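Local atomic coordinates of putative alcohol dehydrogenase (Sinorhizobium meliloti, PDB entry 4J6F), a protein that probably oxidises alcohols with a nicotinamide cofactor, as a member of the medium-chain dehydrogenase/reductase family, though its natural substrate is not established. Residues 77-80 against 84-87; 96-101 against 154-159; 285-290 against 309-314; 354-359 against 365-370. One frame throughout, in Å; residues are numbered along the deposited sequence.

Contact 1: 77-80 against 84-87; sequences DVWV and AYGT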
# COMPACT_ATOMS: atom_id res chain seq x y z
N ASP A 77 17.22 -14.59 11.45
CA ASP A 77 17.86 -15.58 12.34
C ASP A 77 17.13 -15.67 13.66
O ASP A 77 16.74 -16.76 14.12
CB ASP A 77 19.29 -15.15 12.71
CG ASP A 77 20.25 -15.13 11.52
OD1 ASP A 77 19.85 -15.48 10.38
OD2 ASP A 77 21.43 -14.76 11.77
N VAL A 78 16.96 -14.50 14.27
CA VAL A 78 16.42 -14.31 15.60
C VAL A 78 14.93 -14.60 15.59
O VAL A 78 14.45 -15.43 16.35
CB VAL A 78 16.70 -12.87 16.10
CG1 VAL A 78 15.97 -12.59 17.40
CG2 VAL A 78 18.18 -12.66 16.30
N TRP A 79 14.21 -13.93 14.71
CA TRP A 79 12.76 -14.12 14.65
C TRP A 79 12.32 -15.54 14.33
O TRP A 79 11.34 -16.02 14.91
CB TRP A 79 12.10 -13.10 13.72
CG TRP A 79 12.15 -11.70 14.28
CD1 TRP A 79 12.04 -11.32 15.62
CD2 TRP A 79 12.30 -10.50 13.54
NE1 TRP A 79 12.13 -9.94 15.73
CE2 TRP A 79 12.28 -9.42 14.46
CE3 TRP A 79 12.45 -10.23 12.18
CZ2 TRP A 79 12.41 -8.09 14.06
CZ3 TRP A 79 12.58 -8.90 11.78
CH2 TRP A 79 12.55 -7.85 12.72
N VAL A 80 13.04 -16.24 13.46
CA VAL A 80 12.72 -17.64 13.20
C VAL A 80 12.90 -18.45 14.48
O VAL A 80 12.06 -19.27 14.82
CB VAL A 80 13.54 -18.23 12.04
CG1 VAL A 80 13.46 -19.74 12.02
CG2 VAL A 80 13.05 -17.67 10.71
N ALA A 84 8.70 -15.56 16.12
CA ALA A 84 8.08 -14.28 16.36
C ALA A 84 7.33 -13.67 15.18
O ALA A 84 7.17 -12.45 15.14
CB ALA A 84 9.12 -13.31 16.86
N TYR A 85 6.87 -14.48 14.23
CA TYR A 85 6.18 -13.91 13.05
C TYR A 85 4.68 -13.84 13.23
O TYR A 85 3.99 -13.14 12.49
CB TYR A 85 6.56 -14.63 11.76
CG TYR A 85 7.97 -14.31 11.33
CD1 TYR A 85 8.24 -13.15 10.60
CD2 TYR A 85 9.04 -15.13 11.69
CE1 TYR A 85 9.54 -12.84 10.22
CE2 TYR A 85 10.34 -14.82 11.31
CZ TYR A 85 10.58 -13.67 10.58
OH TYR A 85 11.86 -13.36 10.21
N GLY A 86 4.19 -14.56 14.23
CA GLY A 86 2.76 -14.63 14.50
C GLY A 86 1.99 -15.24 13.35
O GLY A 86 2.57 -15.64 12.32
N THR A 87 0.67 -15.31 13.52
CA THR A 87 -0.22 -15.84 12.49
C THR A 87 -1.27 -14.79 12.16
O THR A 87 -1.50 -13.85 12.93
CB THR A 87 -0.92 -17.15 12.94
OG1 THR A 87 -1.87 -16.86 13.97
CG2 THR A 87 0.09 -18.17 13.46
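Trp79 and Tyr85 form an edge-to-face aromatic pair where the end of helix 75-82 gives way to the following loop. The planes stand 80° apart, with 5.8 Å between the centroids of the indole five-membered ring and the phenol ring; Trp79 presents its edge and Tyr85 its face. Among the side chains, Trp79 CB comes nearest the phenol, 3.4 Å from Tyr85 CE2. With Trp79 CG anti to the carbonyl carbon (chi1 -69°), the indole brings CD1 to 3.7 Å from Ala84 CB. This is the exit from a helix in the GroES-like domain: Ala84 N donates to Trp79 O across five residues, 2.9 Å and fairly straight at 167°. Val80 CG2 adds apolar contact with Tyr85 CE2, at 4.0 Å. The Tyr85 hydroxyl, at the indole edge and in its plane, is hydrogen-bonded to Thr76 OG1, which fixes the far end of the ring against the same helix. An alanine at Tyr85 is likely to leave the Trp79 edge without its aromatic face and Thr76 without its hydroxyl mate. Arg316 of the second subunit donates a hydrogen bond, through NH2, to Ala84 O.

Contact 2: 96-101 against 154-159; sequences TWRRHG and MGHGRD
His156 carries most of this contact, with Trp97 and Thr96 as its main partners across two loops of the GroES-like domain. Three residues surround its imidazole. Over one face stands the indole nitrogen: Trp97 NE1 lies 3.3 Å above the imidazole plane, over its centre, and is 3.4 Å from His156 CG. The two ring planes are inclined at 49°. At the edge of the imidazole, in its plane, Thr96 CB approaches His156 NE2 at 3.4 Å, with Thr96 CG2 beside it. Arg98 lends its aliphatic part, CB lying 3.6 Å from His156 CE1. The imidazole gets there because His156 CG is anti to the backbone N (chi1 179°), which carries the ring away from its own loop and in among these three residues.

The guanidinium of Arg98 is turned to other work: NH2 donates to Gly101 O at 2.9 Å, in the guanidinium plane, while NE and NH1 reach the backbone oxygens of Ile151 and Asp150. His156 ND1 is hydrogen-bonded to Asp152 OD1. A leucine replacing His156 would probably leave Asp152 without this mate and Trp97 NE1 without a flat face beneath it. The loops therefore meet through van der Waals and ring contact, while the polar ends of Arg98 and His156 bind groups of the 150-152 region and Gly101.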
# COMPACT_ATOMS: atom_id res chain seq x y z
N THR A 96 6.91 -19.52 12.33
CA THR A 96 7.93 -19.06 11.40
C THR A 96 7.27 -18.13 10.40
O THR A 96 6.06 -18.02 10.37
CB THR A 96 8.61 -20.18 10.61
OG1 THR A 96 7.65 -21.18 10.27
CG2 THR A 96 9.72 -20.79 11.41
N TRP A 97 8.07 -17.43 9.62
CA TRP A 97 7.54 -16.47 8.68
C TRP A 97 6.76 -17.19 7.60
O TRP A 97 5.82 -16.63 7.02
CB TRP A 97 8.67 -15.64 8.08
CG TRP A 97 9.57 -16.42 7.23
CD1 TRP A 97 10.67 -17.09 7.62
CD2 TRP A 97 9.45 -16.63 5.81
NE1 TRP A 97 11.26 -17.71 6.55
CE2 TRP A 97 10.52 -17.44 5.42
CE3 TRP A 97 8.53 -16.20 4.84
CZ2 TRP A 97 10.72 -17.83 4.10
CZ3 TRP A 97 8.73 -16.60 3.53
CH2 TRP A 97 9.82 -17.40 3.17
N ARG A 98 7.13 -18.44 7.34
CA ARG A 98 6.46 -19.18 6.29
C ARG A 98 5.16 -19.74 6.83
O ARG A 98 5.04 -20.95 7.01
CB ARG A 98 7.35 -20.25 5.68
CG ARG A 98 7.12 -20.38 4.20
CD ARG A 98 8.30 -21.03 3.52
NE ARG A 98 8.21 -20.95 2.07
CZ ARG A 98 7.56 -21.83 1.30
NH1 ARG A 98 7.54 -21.65 -0.02
NH2 ARG A 98 6.95 -22.88 1.84
N ARG A 99 4.20 -18.85 7.06
CA ARG A 99 2.94 -19.21 7.72
C ARG A 99 2.16 -20.32 7.02
O ARG A 99 1.46 -21.08 7.69
CB ARG A 99 2.05 -17.98 7.89
CG ARG A 99 2.57 -16.92 8.84
CD ARG A 99 1.85 -15.59 8.62
NE ARG A 99 1.99 -14.62 9.71
CZ ARG A 99 1.36 -13.45 9.76
NH1 ARG A 99 0.55 -13.06 8.76
NH2 ARG A 99 1.54 -12.64 10.80
N HIS A 100 2.27 -20.45 5.70
CA HIS A 100 1.38 -21.36 4.98
C HIS A 100 2.07 -22.54 4.28
O HIS A 100 1.43 -23.31 3.56
CB HIS A 100 0.47 -20.59 4.02
CG HIS A 100 -0.43 -19.62 4.72
ND1 HIS A 100 -1.58 -20.01 5.36
CD2 HIS A 100 -0.32 -18.29 4.93
CE1 HIS A 100 -2.16 -18.96 5.92
NE2 HIS A 100 -1.41 -17.90 5.67
N GLY A 101 3.36 -22.71 4.52
CA GLY A 101 4.10 -23.87 4.04
C GLY A 101 5.29 -24.03 4.95
O GLY A 101 6.39 -23.57 4.63
N MSE A 154 17.50 -20.39 2.24
CA MSE A 154 18.50 -21.23 2.88
C MSE A 154 18.78 -20.70 4.26
O MSE A 154 19.08 -19.52 4.43
CB MSE A 154 19.75 -21.22 2.02
CG MSE A 154 19.25 -21.30 0.60
SE MSE A 154 20.42 -22.40 -0.51
CE MSE A 154 20.14 -21.43 -2.20
N GLY A 155 18.69 -21.59 5.24
CA GLY A 155 18.72 -21.21 6.63
C GLY A 155 17.31 -21.30 7.23
O GLY A 155 17.15 -21.26 8.45
N HIS A 156 16.30 -21.40 6.37
CA HIS A 156 14.95 -21.70 6.82
C HIS A 156 14.37 -22.99 6.25
O HIS A 156 14.06 -23.90 6.99
CB HIS A 156 14.00 -20.53 6.55
CG HIS A 156 12.59 -20.80 6.97
ND1 HIS A 156 11.65 -21.32 6.12
CD2 HIS A 156 11.98 -20.64 8.16
CE1 HIS A 156 10.51 -21.46 6.77
NE2 HIS A 156 10.68 -21.05 8.01
N GLY A 157 14.25 -23.08 4.93
CA GLY A 157 13.71 -24.29 4.30
C GLY A 157 14.70 -25.42 4.10
O GLY A 157 14.32 -26.51 3.68
N ARG A 158 15.96 -25.17 4.45
CA ARG A 158 17.10 -25.98 4.04
C ARG A 158 18.28 -25.43 4.86
O ARG A 158 18.28 -24.26 5.23
CB ARG A 158 17.32 -25.70 2.56
CG ARG A 158 18.19 -26.64 1.79
CD ARG A 158 18.64 -25.89 0.55
NE ARG A 158 18.75 -26.72 -0.66
CZ ARG A 158 19.72 -27.59 -0.91
NH1 ARG A 158 19.72 -28.26 -2.04
NH2 ARG A 158 20.71 -27.82 -0.04
N ASP A 159 19.28 -26.26 5.15
CA ASP A 159 20.39 -25.83 5.99
C ASP A 159 21.23 -24.69 5.40
O ASP A 159 21.49 -24.69 4.22
CB ASP A 159 21.26 -27.01 6.36
CG ASP A 159 20.64 -27.87 7.46
OD1 ASP A 159 19.91 -27.33 8.32
OD2 ASP A 159 20.91 -29.09 7.46

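Contact 3: 285-290 against 309-314; sequences PLFNDL and PVVQLD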
# COMPACT_ATOMS: atom_id res chain seq x y z
N PRO A 285 5.48 2.55 17.41
CA PRO A 285 4.91 3.85 17.75
C PRO A 285 5.32 4.95 16.74
O PRO A 285 4.77 6.05 16.78
CB PRO A 285 5.48 4.12 19.14
CG PRO A 285 6.79 3.39 19.17
CD PRO A 285 6.74 2.29 18.14
N LEU A 286 6.25 4.65 15.85
CA LEU A 286 6.68 5.60 14.82
C LEU A 286 5.75 5.65 13.57
O LEU A 286 5.77 6.61 12.81
CB LEU A 286 8.10 5.25 14.38
CG LEU A 286 9.18 6.33 14.42
CD1 LEU A 286 9.48 6.73 15.86
CD2 LEU A 286 10.42 5.79 13.73
N PHE A 287 4.94 4.61 13.39
CA PHE A 287 4.25 4.35 12.13
C PHE A 287 3.36 5.49 11.68
O PHE A 287 3.44 5.94 10.54
CB PHE A 287 3.43 3.07 12.24
CG PHE A 287 2.67 2.74 10.99
CD1 PHE A 287 3.33 2.26 9.87
CD2 PHE A 287 1.30 2.91 10.94
CE1 PHE A 287 2.63 1.96 8.71
CE2 PHE A 287 0.59 2.61 9.79
CZ PHE A 287 1.25 2.14 8.67
N ASN A 288 2.48 5.93 12.57
CA ASN A 288 1.56 7.00 12.25
C ASN A 288 2.30 8.29 11.88
O ASN A 288 1.87 9.03 10.99
CB ASN A 288 0.57 7.26 13.38
CG ASN A 288 -0.49 8.28 13.00
OD1 ASN A 288 -1.26 8.06 12.06
ND2 ASN A 288 -0.51 9.41 13.71
N ASP A 289 3.40 8.56 12.56
CA ASP A 289 4.15 9.78 12.29
C ASP A 289 4.75 9.77 10.90
O ASP A 289 4.78 10.80 10.22
CB ASP A 289 5.23 10.00 13.35
CG ASP A 289 4.69 10.64 14.61
OD1 ASP A 289 3.50 11.04 14.64
OD2 ASP A 289 5.46 10.75 15.58
N LEU A 290 5.21 8.60 10.47
CA LEU A 290 5.78 8.46 9.15
C LEU A 290 4.74 8.77 8.07
O LEU A 290 5.05 9.46 7.09
CB LEU A 290 6.33 7.06 8.99
CG LEU A 290 7.54 6.78 9.85
CD1 LEU A 290 7.82 5.29 9.81
CD2 LEU A 290 8.75 7.57 9.38
N PRO A 309 5.33 -4.85 14.87
CA PRO A 309 4.71 -5.00 13.58
C PRO A 309 3.20 -4.79 13.53
O PRO A 309 2.65 -4.71 12.44
CB PRO A 309 5.07 -6.44 13.21
CG PRO A 309 5.28 -7.14 14.53
CD PRO A 309 5.31 -6.11 15.62
N VAL A 310 2.54 -4.73 14.69
CA VAL A 310 1.10 -4.52 14.72
C VAL A 310 0.83 -3.03 14.99
O VAL A 310 1.09 -2.54 16.08
CB VAL A 310 0.43 -5.42 15.78
CG1 VAL A 310 -1.05 -5.11 15.93
CG2 VAL A 310 0.62 -6.88 15.40
N VAL A 311 0.31 -2.31 13.99
CA VAL A 311 0.14 -0.86 14.13
C VAL A 311 -1.30 -0.42 13.93
O VAL A 311 -2.12 -1.12 13.34
CB VAL A 311 1.04 -0.10 13.14
CG1 VAL A 311 2.50 -0.31 13.47
CG2 VAL A 311 0.75 -0.53 11.71
N GLN A 312 -1.62 0.77 14.44
CA GLN A 312 -2.94 1.33 14.25
C GLN A 312 -2.88 2.13 12.96
O GLN A 312 -2.07 3.05 12.84
CB GLN A 312 -3.31 2.21 15.44
CG GLN A 312 -4.50 3.11 15.19
CD GLN A 312 -5.11 3.68 16.46
OE1 GLN A 312 -5.06 4.88 16.70
NE2 GLN A 312 -5.71 2.80 17.26
N LEU A 313 -3.70 1.77 11.98
CA LEU A 313 -3.74 2.50 10.71
C LEU A 313 -5.06 3.22 10.54
O LEU A 313 -6.13 2.59 10.58
CB LEU A 313 -3.50 1.57 9.53
CG LEU A 313 -3.79 2.09 8.12
CD1 LEU A 313 -2.93 3.27 7.70
CD2 LEU A 313 -3.66 0.98 7.09
N ASP A 314 -5.00 4.54 10.37
CA ASP A 314 -6.20 5.30 10.09
C ASP A 314 -6.35 5.34 8.58
O ASP A 314 -5.73 6.16 7.90
CB ASP A 314 -6.12 6.72 10.65
CG ASP A 314 -7.41 7.53 10.44
OD1 ASP A 314 -8.29 7.15 9.62
OD2 ASP A 314 -7.55 8.58 11.12
O HOH W 1 -2.36 5.60 11.57
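Phe287 lays its ring under Val311, one of whose methyls covers a face of it. Val311 CG2 is 3.7 Å from the ring centroid and 17° off the ring normal, which meets the geometry of a CH-pi contact; within the ring its nearest atom is Phe287 CD2, at 3.6 Å, so the methyl is displaced toward the rim. The second methyl reaches further back along the side chain, Val311 CG1 lying 3.7 Å from Phe287 CB. Thus both branches of the valine are used, one on the ring and one on its stem. Phe287 CG is anti to the backbone N (chi1 179°), which sends the ring out from the helix toward the strand. Around the edge of the ring, near its plane, stand Leu313 CD1, 4.1 Å from Phe287 CE2, and the backbone oxygen of Gln312.

Beside this apolar patch a water joins the two elements. It donates to Asn288 OD1 at 2.7 Å and to Gln312 O at 2.9 Å, and accepts from Asp314 N at 3.1 Å, so three polar groups share one bridge. Asn288 ND2 meanwhile binds Glu88 O of the second subunit.

Helix 287-293 is the crossover between parallel strands 277-280 and 299-302 of the Rossmann-like sheet, and Tyr300 on the latter meets the Phe287 ring edge-to-face. Strand 310-314 pairs antiparallel with a strand of the second subunit, then leads into helix 315-320, for which Asp314 is the N-cap.

Contact 4: 354-359 against 365-370; sequences GVYPLS and QTDFMA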
# COMPACT_ATOMS: atom_id res chain seq x y z
N GLY A 354 31.57 -6.32 12.90
CA GLY A 354 32.32 -7.18 13.81
C GLY A 354 32.34 -8.62 13.33
O GLY A 354 31.51 -9.03 12.53
N VAL A 355 33.30 -9.39 13.84
CA VAL A 355 33.48 -10.75 13.37
C VAL A 355 33.51 -11.71 14.55
O VAL A 355 34.20 -11.45 15.53
CB VAL A 355 34.80 -10.88 12.62
CG1 VAL A 355 35.03 -12.31 12.17
CG2 VAL A 355 34.82 -9.91 11.44
N TYR A 356 32.79 -12.81 14.45
CA TYR A 356 32.70 -13.76 15.56
C TYR A 356 33.02 -15.19 15.10
O TYR A 356 32.62 -15.59 14.01
CB TYR A 356 31.31 -13.70 16.21
CG TYR A 356 30.92 -12.34 16.76
CD1 TYR A 356 30.49 -11.32 15.92
CD2 TYR A 356 30.97 -12.08 18.13
CE1 TYR A 356 30.16 -10.07 16.41
CE2 TYR A 356 30.63 -10.84 18.64
CZ TYR A 356 30.22 -9.84 17.78
OH TYR A 356 29.87 -8.59 18.27
N PRO A 357 33.74 -15.96 15.93
CA PRO A 357 33.93 -17.37 15.62
C PRO A 357 32.64 -18.16 15.80
O PRO A 357 31.85 -17.86 16.69
CB PRO A 357 34.99 -17.82 16.64
CG PRO A 357 34.83 -16.87 17.78
CD PRO A 357 34.48 -15.56 17.14
N LEU A 358 32.43 -19.18 14.97
CA LEU A 358 31.24 -20.03 15.09
C LEU A 358 31.09 -20.59 16.51
O LEU A 358 29.97 -20.71 17.02
CB LEU A 358 31.30 -21.16 14.05
CG LEU A 358 30.08 -22.06 13.87
CD1 LEU A 358 28.85 -21.29 13.42
CD2 LEU A 358 30.39 -23.16 12.87
N SER A 359 32.20 -20.90 17.16
CA SER A 359 32.17 -21.42 18.51
C SER A 359 31.65 -20.42 19.54
O SER A 359 31.39 -20.78 20.67
CB SER A 359 33.56 -21.89 18.92
OG SER A 359 34.47 -20.80 18.87
N GLN A 365 25.15 -13.52 18.83
CA GLN A 365 23.75 -13.16 18.68
C GLN A 365 23.26 -12.21 19.78
O GLN A 365 22.31 -11.44 19.56
CB GLN A 365 22.87 -14.40 18.59
CG GLN A 365 21.48 -14.05 18.10
CD GLN A 365 20.90 -15.16 17.29
OE1 GLN A 365 20.51 -16.19 17.82
NE2 GLN A 365 20.82 -14.95 15.98
N THR A 366 23.91 -12.27 20.95
CA THR A 366 23.63 -11.32 22.01
C THR A 366 24.02 -9.94 21.51
O THR A 366 23.21 -8.99 21.53
CB THR A 366 24.35 -11.68 23.33
OG1 THR A 366 24.07 -13.04 23.66
CG2 THR A 366 23.84 -10.85 24.45
N ASP A 367 25.24 -9.83 21.00
CA ASP A 367 25.69 -8.59 20.39
C ASP A 367 24.80 -8.19 19.23
O ASP A 367 24.49 -7.01 19.08
CB ASP A 367 27.13 -8.72 19.95
CG ASP A 367 28.09 -8.66 21.11
OD1 ASP A 367 27.62 -8.67 22.27
OD2 ASP A 367 29.31 -8.60 20.86
N PHE A 368 24.37 -9.16 18.44
CA PHE A 368 23.49 -8.87 17.31
C PHE A 368 22.18 -8.23 17.75
O PHE A 368 21.71 -7.29 17.11
CB PHE A 368 23.18 -10.11 16.52
CG PHE A 368 22.29 -9.85 15.35
CD1 PHE A 368 22.80 -9.27 14.20
CD2 PHE A 368 20.94 -10.16 15.40
CE1 PHE A 368 21.98 -9.01 13.11
CE2 PHE A 368 20.11 -9.91 14.33
CZ PHE A 368 20.64 -9.33 13.18
N MSE A 369 21.59 -8.74 18.83
CA MSE A 369 20.30 -8.26 19.30
C MSE A 369 20.45 -6.91 19.93
O MSE A 369 19.51 -6.12 19.89
CB MSE A 369 19.72 -9.25 20.29
CG MSE A 369 19.02 -10.44 19.62
SE MSE A 369 18.70 -11.90 20.93
CE MSE A 369 16.74 -11.90 20.98
N ALA A 370 21.60 -6.60 20.51
CA ALA A 370 21.77 -5.31 21.18
C ALA A 370 21.82 -4.15 20.19
O ALA A 370 21.34 -3.06 20.49
CB ALA A 370 22.99 -5.30 22.10
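Tyr356 OH donates a hydrogen bond to Asp367 OD2, with 2.6 Å between the two oxygens, and this single polar link carries the contact. The carboxylate oxygen receives it on its anti lone pair. OD2 lies at the edge of the phenol, near its plane, and is 3.4 Å from Tyr356 CE2. The carboxylate plane stands at 75° to that of the ring. The hydroxyl also approaches the stem of the acid, with Asp367 CB 3.2 Å from Tyr356 OH. Donation from the phenol would probably help to stabilise negative charge on the aspartate.

Both side chains are aimed at each other by their first bonds. Tyr356 CG is anti to its carbonyl carbon (chi1 -59°), and its CB points toward the helix, while the CB of Asp367 points toward the strand; the long ring spans a separation in which the nearest CA atoms, those of Tyr356 and Gln365, are 9.5 Å apart. The two elements belong to a beta-alpha-beta unit in which strand 352-357, helix 361-370 and strand 376-380 follow one another.

Further out, the backbone of Tyr356 is hydrogen-bonded to Val378 and Val380, and its side chain touches Leu377 of strand 376-380, consistent with the sheet positioning the tyrosine. On the helix, Met369 N bonds to Gln365 O at 2.9 Å, in the turn that bears Asp367.

Contacts 2 and 3 are the more buried, and both rest mainly on apolar or ring packing, contact 3 with a water bridge at its side; contacts 1 and 4 are partly buried. Contact 1 mixes an aromatic pair with a helix-end backbone bond, whereas contact 4 depends on one side-chain hydrogen bond. Contacts 1 and 2 adjoin: Arg99 probably bonds to the carbonyls of Gly86 and Tyr85, and Tyr85 packs on Trp97. Helix 75-82 also ties contact 1 to contact 4, where Val78 meets Gln365, Phe368 and Met369. Contact 3 stands apart, its centre about 31 Å from that of contact 4. Contacts 1, 2 and 3 reach the second subunit; contact 4 does not.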